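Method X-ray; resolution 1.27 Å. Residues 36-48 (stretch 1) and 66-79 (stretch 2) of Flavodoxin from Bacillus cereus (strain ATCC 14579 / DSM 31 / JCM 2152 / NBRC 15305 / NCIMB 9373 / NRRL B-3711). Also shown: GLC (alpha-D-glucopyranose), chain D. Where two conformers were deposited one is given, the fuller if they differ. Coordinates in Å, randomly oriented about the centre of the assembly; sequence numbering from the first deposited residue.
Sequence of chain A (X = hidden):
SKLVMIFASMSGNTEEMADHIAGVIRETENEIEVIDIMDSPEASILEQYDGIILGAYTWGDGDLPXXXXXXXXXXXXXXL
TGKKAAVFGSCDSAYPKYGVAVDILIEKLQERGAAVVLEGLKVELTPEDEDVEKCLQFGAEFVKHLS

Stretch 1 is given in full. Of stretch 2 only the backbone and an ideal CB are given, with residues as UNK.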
ATOM      1  N   ASP A  36       7.193   4.906   6.610  1.00  5.24           N
ATOM      2  CA  ASP A  36       7.955   5.044   5.370  1.00  5.46           C
ATOM      3  C   ASP A  36       8.952   3.892   5.251  1.00  4.44           C
ATOM      4  O   ASP A  36       9.667   3.573   6.208  1.00  5.17           O
ATOM      5  CB  ASP A  36       8.699   6.389   5.436  1.00  6.45           C
ATOM      6  CG  ASP A  36       9.317   6.820   4.119  1.00  5.99           C
ATOM      7  OD1 ASP A  36       9.778   5.972   3.328  1.00  6.94           O
ATOM      8  OD2 ASP A  36       9.387   8.045   3.901  1.00  8.13           O
ATOM      9  N   ILE A  37       9.015   3.275   4.063  1.00  5.30           N
ATOM     10  CA  ILE A  37       9.971   2.193   3.823  1.00  6.32           C
ATOM     11  C   ILE A  37      11.412   2.632   4.084  1.00  6.27           C
ATOM     12  O   ILE A  37      12.262   1.803   4.433  1.00  6.68           O
ATOM     13  CB  ILE A  37       9.795   1.613   2.403  1.00  7.51           C
ATOM     14  CG1 ILE A  37      10.499   0.257   2.280  1.00  8.43           C
ATOM     15  CG2 ILE A  37      10.335   2.591   1.348  1.00  8.56           C
ATOM     16  CD1 ILE A  37       9.863  -0.850   3.090  1.00  9.52           C
ATOM     17  N   MET A  38      11.711   3.927   3.915  0.69  6.30           N
ATOM     18  CA  MET A  38      13.065   4.412   4.165  0.69  7.67           C
ATOM     19  C   MET A  38      13.470   4.224   5.621  0.69  8.93           C
ATOM     20  O   MET A  38      14.669   4.162   5.910  0.69  9.64           O
ATOM     21  CB  MET A  38      13.223   5.874   3.718  0.69  7.68           C
ATOM     22  CG  MET A  38      13.334   6.051   2.193  0.69  9.66           C
ATOM     23  SD  MET A  38      13.395   7.767   1.610  0.69 10.93           S
ATOM     24  CE  MET A  38      13.840   7.560  -0.121  0.69  8.60           C
ATOM     25  N   ASP A  39      12.507   4.099   6.536  1.00  8.60           N
ATOM     26  CA  ASP A  39      12.795   3.873   7.949  1.00  8.86           C
ATOM     27  C   ASP A  39      12.965   2.382   8.272  1.00 10.21           C
ATOM     28  O   ASP A  39      13.084   2.014   9.445  1.00 12.10           O
ATOM     29  CB  ASP A  39      11.743   4.582   8.812  1.00 10.25           C
ATOM     30  CG  ASP A  39      11.710   6.110   8.573  1.00 11.66           C
ATOM     31  OD1 ASP A  39      12.741   6.699   8.155  1.00 14.44           O
ATOM     32  OD2 ASP A  39      10.652   6.729   8.823  1.00 12.28           O
ATOM     33  N   SER A  40      13.026   1.528   7.247  1.00  9.95           N
ATOM     34  CA  SER A  40      13.447   0.131   7.316  1.00  9.94           C
ATOM     35  C   SER A  40      12.625  -0.756   8.239  1.00  7.89           C
ATOM     36  O   SER A  40      13.188  -1.521   9.028  1.00  8.87           O
ATOM     37  CB  SER A  40      14.933   0.027   7.695  1.00 13.51           C
ATOM     38  OG  SER A  40      15.744   0.598   6.684  1.00 16.21           O
ATOM     39  N   PRO A  41      11.304  -0.743   8.123  1.00  7.35           N
ATOM     40  CA  PRO A  41      10.502  -1.705   8.887  1.00  6.72           C
ATOM     41  C   PRO A  41      10.784  -3.140   8.456  1.00  8.10           C
ATOM     42  O   PRO A  41      11.028  -3.423   7.282  1.00  9.75           O
ATOM     43  CB  PRO A  41       9.062  -1.300   8.549  1.00  7.02           C
ATOM     44  CG  PRO A  41       9.177  -0.702   7.158  1.00  8.27           C
ATOM     45  CD  PRO A  41      10.483   0.055   7.191  1.00  7.31           C
ATOM     46  N   GLU A  42      10.748  -4.053   9.416  0.64  9.24           N
ATOM     47  CA  GLU A  42      10.865  -5.469   9.098  0.64 10.47           C
ATOM     48  C   GLU A  42       9.499  -6.047   8.739  0.64  8.51           C
ATOM     49  O   GLU A  42       8.481  -5.703   9.351  0.64  8.67           O
ATOM     50  CB  GLU A  42      11.495  -6.237  10.258  0.64 12.91           C
ATOM     51  CG  GLU A  42      10.785  -6.105  11.578  0.64 12.10           C
ATOM     52  CD  GLU A  42      11.514  -6.836  12.690  0.64 13.74           C
ATOM     53  OE1 GLU A  42      12.658  -7.282  12.463  0.64 15.58           O
ATOM     54  OE2 GLU A  42      10.946  -6.964  13.793  0.64 13.71           O
ATOM     55  N   ALA A  43       9.487  -6.928   7.730  1.00  8.30           N
ATOM     56  CA  ALA A  43       8.230  -7.476   7.234  1.00  8.33           C
ATOM     57  C   ALA A  43       7.452  -8.223   8.311  1.00  7.65           C
ATOM     58  O   ALA A  43       6.220  -8.301   8.231  1.00  7.48           O
ATOM     59  CB  ALA A  43       8.471  -8.374   6.019  1.00  8.77           C
ATOM     60  N   SER A  44       8.137  -8.781   9.319  1.00  7.98           N
ATOM     61  CA  SER A  44       7.437  -9.533  10.356  1.00  8.60           C
ATOM     62  C   SER A  44       6.381  -8.697  11.068  1.00  9.08           C
ATOM     63  O   SER A  44       5.442  -9.262  11.641  1.00 10.90           O
ATOM     64  CB  SER A  44       8.418 -10.097  11.390  1.00  9.76           C
ATOM     65  OG  SER A  44       9.176  -9.078  12.015  1.00 10.78           O
ATOM     66  N   ILE A  45       6.499  -7.366  11.051  1.00  8.46           N
ATOM     67  CA  ILE A  45       5.508  -6.563  11.764  1.00 10.56           C
ATOM     68  C   ILE A  45       4.121  -6.717  11.148  1.00  9.77           C
ATOM     69  O   ILE A  45       3.110  -6.548  11.840  1.00 10.76           O
ATOM     70  CB  ILE A  45       5.906  -5.081  11.945  1.00 11.53           C
ATOM     71  CG1 ILE A  45       5.804  -4.290  10.642  1.00 10.42           C
ATOM     72  CG2 ILE A  45       7.287  -4.990  12.563  1.00 12.25           C
ATOM     73  CD1 ILE A  45       6.147  -2.820  10.822  1.00 10.06           C
ATOM     74  N   LEU A  46       4.041  -7.054   9.856  1.00  8.91           N
ATOM     75  CA  LEU A  46       2.737  -7.203   9.219  1.00  9.46           C
ATOM     76  C   LEU A  46       1.889  -8.276   9.886  1.00 10.43           C
ATOM     77  O   LEU A  46       0.657  -8.234   9.782  1.00 12.50           O
ATOM     78  CB  LEU A  46       2.878  -7.549   7.741  1.00  9.00           C
ATOM     79  CG  LEU A  46       3.583  -6.520   6.865  1.00  7.87           C
ATOM     80  CD1 LEU A  46       3.504  -6.946   5.425  1.00  7.10           C
ATOM     81  CD2 LEU A  46       3.021  -5.110   7.026  1.00  8.87           C
ATOM     82  N   GLU A  47       2.517  -9.243  10.558  1.00  9.17           N
ATOM     83  CA  GLU A  47       1.759 -10.289  11.233  1.00  9.67           C
ATOM     84  C   GLU A  47       0.991  -9.773  12.439  1.00  9.52           C
ATOM     85  O   GLU A  47       0.109 -10.476  12.949  1.00  9.25           O
ATOM     86  CB  GLU A  47       2.716 -11.392  11.682  1.00 10.36           C
ATOM     87  CG  GLU A  47       3.296 -12.166  10.527  1.00 10.75           C
ATOM     88  CD  GLU A  47       4.233 -13.271  10.954  1.00 12.49           C
ATOM     89  OE1 GLU A  47       4.895 -13.146  12.006  1.00 16.34           O
ATOM     90  OE2 GLU A  47       4.318 -14.269  10.215  1.00 10.02           O
ATOM     91  N   GLN A  48       1.303  -8.577  12.912  1.00  9.58           N
ATOM     92  CA  GLN A  48       0.761  -8.089  14.170  1.00  9.98           C
ATOM     93  C   GLN A  48      -0.377  -7.105  13.992  1.00  8.45           C
ATOM     94  O   GLN A  48      -0.828  -6.518  14.977  1.00 10.88           O
ATOM     95  CB  GLN A  48       1.892  -7.494  14.994  1.00 11.20           C
ATOM     96  CG  GLN A  48       2.735  -8.623  15.539  1.00 14.76           C
ATOM     97  CD  GLN A  48       4.145  -8.228  15.827  1.00 17.16           C
ATOM     98  OE1 GLN A  48       4.987  -8.204  14.937  1.00 17.82           O
ATOM     99  NE2 GLN A  48       4.422  -7.927  17.078  1.00 17.32           N
ATOM    100  N   UNK A  66      13.831   0.339  -4.996  1.00  7.16           N
ATOM    101  CA  UNK A  66      14.993  -0.308  -4.394  1.00  7.84           C
ATOM    102  C   UNK A  66      14.799  -0.536  -2.899  1.00  6.88           C
ATOM    103  O   UNK A  66      15.175  -1.588  -2.371  1.00  7.07           O
ATOM    104  CB  UNK A  66      16.249   0.533  -4.634  1.00  7.84           C
ATOM    105  N   UNK A  67      14.218   0.440  -2.195  1.00  6.92           N
ATOM    106  CA  UNK A  67      14.119   0.346  -0.745  1.00  7.05           C
ATOM    107  C   UNK A  67      13.108  -0.696  -0.277  1.00  6.86           C
ATOM    108  O   UNK A  67      13.129  -1.043   0.909  1.00  7.31           O
ATOM    109  CB  UNK A  67      13.747   1.713  -0.167  1.00  7.05           C
ATOM    110  N   UNK A  68      12.246  -1.209  -1.169  1.00  5.92           N
ATOM    111  CA  UNK A  68      11.291  -2.267  -0.840  1.00  4.59           C
ATOM    112  C   UNK A  68      11.866  -3.676  -1.021  1.00  5.30           C
ATOM    113  O   UNK A  68      11.219  -4.646  -0.604  1.00  5.97           O
ATOM    114  CB  UNK A  68      10.039  -2.114  -1.706  1.00  4.59           C
ATOM    115  N   UNK A  69      13.060  -3.826  -1.612  1.00  5.79           N
ATOM    116  CA  UNK A  69      13.513  -5.154  -2.040  1.00  6.24           C
ATOM    117  C   UNK A  69      13.766  -6.095  -0.857  1.00  6.17           C
ATOM    118  O   UNK A  69      13.365  -7.269  -0.893  1.00  6.52           O
ATOM    119  CB  UNK A  69      14.789  -5.024  -2.874  1.00  6.24           C
ATOM    120  N   UNK A  70      14.435  -5.618   0.197  1.00  7.07           N
ATOM    121  CA  UNK A  70      14.688  -6.493   1.340  1.00  7.49           C
ATOM    122  C   UNK A  70      13.384  -6.888   2.023  1.00  7.22           C
ATOM    123  O   UNK A  70      13.192  -8.053   2.384  1.00  7.53           O
ATOM    124  CB  UNK A  70      15.620  -5.808   2.341  1.00  7.49           C
ATOM    125  N   UNK A  71      12.475  -5.925   2.206  1.00  6.52           N
ATOM    126  CA  UNK A  71      11.170  -6.206   2.805  1.00  5.81           C
ATOM    127  C   UNK A  71      10.407  -7.239   1.985  1.00  5.08           C
ATOM    128  O   UNK A  71       9.819  -8.180   2.535  1.00  5.11           O
ATOM    129  CB  UNK A  71      10.349  -4.921   2.928  1.00  5.81           C
ATOM    130  N   UNK A  72      10.422  -7.083   0.661  1.00  5.68           N
ATOM    131  CA  UNK A  72       9.737  -8.005  -0.238  1.00  5.79           C
ATOM    132  C   UNK A  72      10.276  -9.422  -0.094  1.00  6.29           C
ATOM    133  O   UNK A  72       9.501 -10.383  -0.052  1.00  6.29           O
ATOM    134  CB  UNK A  72       9.877  -7.536  -1.688  1.00  5.79           C
ATOM    135  N   UNK A  73      11.603  -9.575  -0.057  0.55  6.10           N
ATOM    136  CA  UNK A  73      12.182 -10.888   0.206  0.55  7.17           C
ATOM    137  C   UNK A  73      11.657 -11.453   1.521  0.55  6.77           C
ATOM    138  O   UNK A  73      11.192 -12.597   1.583  0.55  7.18           O
ATOM    139  CB  UNK A  73      13.709 -10.804   0.237  0.55  7.17           C
ATOM    140  N   UNK A  74      11.697 -10.645   2.585  1.00  6.82           N
ATOM    141  CA  UNK A  74      11.315 -11.110   3.913  1.00  7.01           C
ATOM    142  C   UNK A  74       9.843 -11.490   3.994  1.00  6.57           C
ATOM    143  O   UNK A  74       9.462 -12.254   4.892  1.00  6.73           O
ATOM    144  CB  UNK A  74      11.626 -10.032   4.953  1.00  7.01           C
ATOM    145  N   UNK A  75       9.020 -11.027   3.050  1.00  6.13           N
ATOM    146  CA  UNK A  75       7.611 -11.397   3.061  1.00  6.60           C
ATOM    147  C   UNK A  75       7.410 -12.881   2.777  1.00  6.34           C
ATOM    148  O   UNK A  75       6.354 -13.421   3.117  1.00  7.44           O
ATOM    149  CB  UNK A  75       6.841 -10.562   2.036  1.00  6.60           C
ATOM    150  N   UNK A  76       8.394 -13.562   2.181  1.00  6.59           N
ATOM    151  CA  UNK A  76       8.240 -14.995   1.945  1.00  7.98           C
ATOM    152  C   UNK A  76       8.220 -15.823   3.229  1.00  9.22           C
ATOM    153  O   UNK A  76       7.913 -17.018   3.159  1.00 11.78           O
ATOM    154  CB  UNK A  76       9.372 -15.489   1.041  1.00  7.98           C
ATOM    155  N   UNK A  77       8.505 -15.216   4.386  0.58  9.55           N
ATOM    156  CA  UNK A  77       8.576 -15.938   5.651  0.58 10.33           C
ATOM    157  C   UNK A  77       7.460 -15.571   6.627  0.58 10.03           C
ATOM    158  O   UNK A  77       7.469 -16.052   7.765  0.58 11.34           O
ATOM    159  CB  UNK A  77       9.931 -15.678   6.311  0.58 10.33           C
ATOM    160  N   UNK A  78       6.508 -14.731   6.219  1.00  8.81           N
ATOM    161  CA  UNK A  78       5.438 -14.274   7.106  1.00  8.97           C
ATOM    162  C   UNK A  78       4.103 -14.915   6.740  1.00  7.91           C
ATOM    163  O   UNK A  78       3.857 -15.280   5.585  1.00  8.23           O
ATOM    164  CB  UNK A  78       5.318 -12.750   7.053  1.00  8.97           C
ATOM    165  N   UNK A  79       3.217 -14.998   7.739  1.00  8.00           N
ATOM    166  CA  UNK A  79       1.891 -15.607   7.619  1.00  7.63           C
ATOM    167  C   UNK A  79       0.849 -14.506   7.782  1.00  7.61           C
ATOM    168  O   UNK A  79       0.708 -13.930   8.866  1.00  8.73           O
ATOM    169  CB  UNK A  79       1.688 -16.716   8.654  1.00  7.63           C
TER
HETATM  170  C1  GLC D1003       3.967 -20.874   4.030  0.87 55.54           C
HETATM  171  C2  GLC D1003       4.024 -20.843   2.509  0.87 55.50           C
HETATM  172  C3  GLC D1003       5.244 -21.612   2.035  0.87 55.53           C
HETATM  173  C4  GLC D1003       6.498 -21.061   2.698  0.87 55.54           C
HETATM  174  C5  GLC D1003       6.345 -20.934   4.212  0.87 55.28           C
HETATM  175  C6  GLC D1003       7.516 -20.144   4.785  0.87 54.95           C
HETATM  176  O1  GLC D1003       3.907 -22.226   4.494  0.87 55.76           O
HETATM  177  O2  GLC D1003       2.835 -21.412   1.951  0.87 55.71           O
HETATM  178  O3  GLC D1003       5.364 -21.477   0.616  0.87 55.76           O
HETATM  179  O4  GLC D1003       7.592 -21.938   2.408  0.87 55.75           O
HETATM  180  O5  GLC D1003       5.140 -20.246   4.543  0.87 55.29           O
HETATM  181  O6  GLC D1003       7.178 -19.635   6.081  0.87 54.56           O

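Stretch 1 offers a row of apolar groups, Ile 37, Ala 43 and Leu 46, ending in the carboxylate of Glu 47, and the side chains of stretch 2 pack against them. Position 66 has nothing of stretch 1 within 5.5 Å of its ideal CB, so stretch 1 sets no limit; polar residues are among many that would serve. It is Asp 66.

At position 67 CA-to-CB points toward Ile 37, the ideal CB lying 3.8 Å from Ile 37 CG2. A short or medium side chain fits, polar or apolar. Asp 67 packs its CB there and brings OD2 to 3.6 Å from Met 38 CG, while its backbone O sits 3.2 Å from Ile 37 CG1.

Position 68 points sideways, 4.7 Å from Ile 37 CG1 at its ideal CB, so a long apolar or aromatic group could still reach the isoleucine. Phe 68, with chi1 at -114°, between wells, receives Ile 37 CD1 over one ring face, 4.0 Å from that atom to the ring centroid.

Positions 69 and 70 lie on the helix out of reach; stretch 1 would accept almost any helix-compatible residue. They are Leu 69 and Asp 70.

At position 71 CA-to-CB points toward stretch 1, the ideal CB near Ile 37 CD1, Pro 41 O and Ala 43 CB. Leucine, methionine or an aromatic would be reasonable guesses. Phe 71, chi1 t, lays a face against Ala 43, whose CB is 4.0 Å from the ring centroid and nearly on the ring normal. Pro 41 O meets the ring edge, 3.3 Å from Phe 71 CD2, and Leu 46 CD1 comes to 3.8 Å from Phe 71 CZ.

Position 72 points away and 73 sideways, again open to most helix formers; they hold Tyr 72 and Asp 73.

At 74 the ideal CB is 3.7 Å from Ala 43 CB, which favours something small. Ala 74 CB meets Ala 43 CB at 3.8 Å.

Position 75 points sideways, 4.8 Å from Ala 43 CB, suiting a flexible apolar chain. Met 75 sets CG 4.1 Å from Ala 43 CB and CE 4.3 Å from Leu 46 CD1.

Positions 76 and 77 are free of stretch 1 at CB and suit any residue the backbone allows: Asp 76 and Ser 77.

Position 78 points toward stretch 1, its ideal CB 3.6 Å from Glu 47 OE2; an apolar chain passing the carboxylate can reach Leu 46. Ile 78 brings CD1 4.0 Å from Leu 46 CD1.

At 79 CA-to-CB points sideways and the backbone N faces Glu 47 OE2, so many residues suit, but not proline, which lacks N-H. Asp 79 N donates to Glu 47 OE2 at 2.8 Å; its carboxylate leads away.

Stretch 2, residues 66-79: DDFLDFYDAMDSID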
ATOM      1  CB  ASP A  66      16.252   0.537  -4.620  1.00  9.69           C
ATOM      2  CG  ASP A  66      16.758   0.490  -6.052  1.00 12.29           C
ATOM      3  OD1 ASP A  66      16.315  -0.367  -6.841  1.00 14.05           O
ATOM      4  OD2 ASP A  66      17.615   1.329  -6.386  1.00 14.25           O
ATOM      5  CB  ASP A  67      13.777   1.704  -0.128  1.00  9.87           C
ATOM      6  CG  ASP A  67      14.870   2.735  -0.333  1.00 12.19           C
ATOM      7  OD1 ASP A  67      16.057   2.352  -0.410  1.00 12.82           O
ATOM      8  OD2 ASP A  67      14.534   3.937  -0.413  1.00 14.11           O
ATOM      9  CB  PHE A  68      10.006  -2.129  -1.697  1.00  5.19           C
ATOM     10  CG  PHE A  68       8.755  -1.785  -0.913  1.00  4.43           C
ATOM     11  CD1 PHE A  68       8.258  -2.661   0.032  1.00  6.11           C
ATOM     12  CD2 PHE A  68       8.069  -0.597  -1.149  1.00  4.28           C
ATOM     13  CE1 PHE A  68       7.111  -2.347   0.750  1.00  6.39           C
ATOM     14  CE2 PHE A  68       6.927  -0.283  -0.443  1.00  4.99           C
ATOM     15  CZ  PHE A  68       6.439  -1.158   0.500  1.00  5.73           C
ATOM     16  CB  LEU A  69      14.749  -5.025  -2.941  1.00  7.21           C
ATOM     17  CG  LEU A  69      14.509  -4.341  -4.294  1.00  8.14           C
ATOM     18  CD1 LEU A  69      15.816  -4.105  -5.032  1.00  9.11           C
ATOM     19  CD2 LEU A  69      13.547  -5.161  -5.148  1.00 10.56           C
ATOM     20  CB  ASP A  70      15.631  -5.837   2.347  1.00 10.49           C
ATOM     21  CG  ASP A  70      17.057  -5.724   1.836  1.00 14.75           C
ATOM     22  OD1 ASP A  70      17.417  -6.409   0.850  1.00 16.41           O
ATOM     23  OD2 ASP A  70      17.828  -4.957   2.450  1.00 17.79           O
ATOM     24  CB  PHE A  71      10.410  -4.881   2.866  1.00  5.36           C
ATOM     25  CG  PHE A  71       9.080  -4.925   3.581  1.00  5.22           C
ATOM     26  CD1 PHE A  71       7.926  -5.357   2.925  1.00  4.76           C
ATOM     27  CD2 PHE A  71       8.969  -4.462   4.885  1.00  5.01           C
ATOM     28  CE1 PHE A  71       6.696  -5.349   3.563  1.00  5.81           C
ATOM     29  CE2 PHE A  71       7.743  -4.442   5.519  1.00  6.48           C
ATOM     30  CZ  PHE A  71       6.604  -4.900   4.862  1.00  6.43           C
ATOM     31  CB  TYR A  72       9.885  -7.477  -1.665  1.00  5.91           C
ATOM     32  CG  TYR A  72       9.258  -8.312  -2.757  1.00  5.77           C
ATOM     33  CD1 TYR A  72       7.881  -8.338  -2.943  1.00  5.56           C
ATOM     34  CD2 TYR A  72      10.050  -9.046  -3.626  1.00  7.88           C
ATOM     35  CE1 TYR A  72       7.313  -9.082  -3.957  1.00  5.94           C
ATOM     36  CE2 TYR A  72       9.491  -9.790  -4.634  1.00  8.15           C
ATOM     37  CZ  TYR A  72       8.127  -9.812  -4.801  1.00  6.26           C
ATOM     38  OH  TYR A  72       7.606 -10.569  -5.832  1.00  8.11           O
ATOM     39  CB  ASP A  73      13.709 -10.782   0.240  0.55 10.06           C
ATOM     40  CG  ASP A  73      14.314 -10.491  -1.127  0.55 13.46           C
ATOM     41  OD1 ASP A  73      13.606 -10.622  -2.150  0.55 14.60           O
ATOM     42  OD2 ASP A  73      15.514 -10.143  -1.171  0.55 15.36           O
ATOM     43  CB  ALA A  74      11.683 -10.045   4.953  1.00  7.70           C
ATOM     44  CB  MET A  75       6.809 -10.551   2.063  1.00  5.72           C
ATOM     45  CG  MET A  75       6.630  -9.077   2.442  1.00  6.54           C
ATOM     46  SD  MET A  75       5.732  -8.135   1.197  1.00  6.74           S
ATOM     47  CE  MET A  75       4.041  -8.639   1.511  1.00  7.81           C
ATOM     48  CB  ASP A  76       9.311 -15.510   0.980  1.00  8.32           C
ATOM     49  CG  ASP A  76       9.069 -15.042  -0.442  1.00  9.55           C
ATOM     50  OD1 ASP A  76       7.885 -14.919  -0.832  1.00 10.73           O
ATOM     51  OD2 ASP A  76      10.054 -14.780  -1.155  1.00 11.29           O
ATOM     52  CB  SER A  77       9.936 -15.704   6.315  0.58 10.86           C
ATOM     53  OG  SER A  77      10.988 -16.139   5.471  0.58 12.04           O
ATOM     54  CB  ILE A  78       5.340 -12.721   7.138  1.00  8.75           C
ATOM     55  CG1 ILE A  78       4.819 -12.178   5.807  1.00  7.46           C
ATOM     56  CG2 ILE A  78       6.696 -12.118   7.510  1.00  9.91           C
ATOM     57  CD1 ILE A  78       4.740 -10.690   5.724  1.00  7.51           C
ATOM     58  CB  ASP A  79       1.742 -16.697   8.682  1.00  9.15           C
ATOM     59  CG  ASP A  79       0.406 -17.415   8.629  1.00 10.18           C
ATOM     60  OD1 ASP A  79      -0.507 -16.988   7.891  1.00 10.28           O
ATOM     61  OD2 ASP A  79       0.285 -18.424   9.355  1.00 12.25           O
TER
HETATM   62  O   HOH W   1       5.321 -16.842  10.093  1.00 22.28           O
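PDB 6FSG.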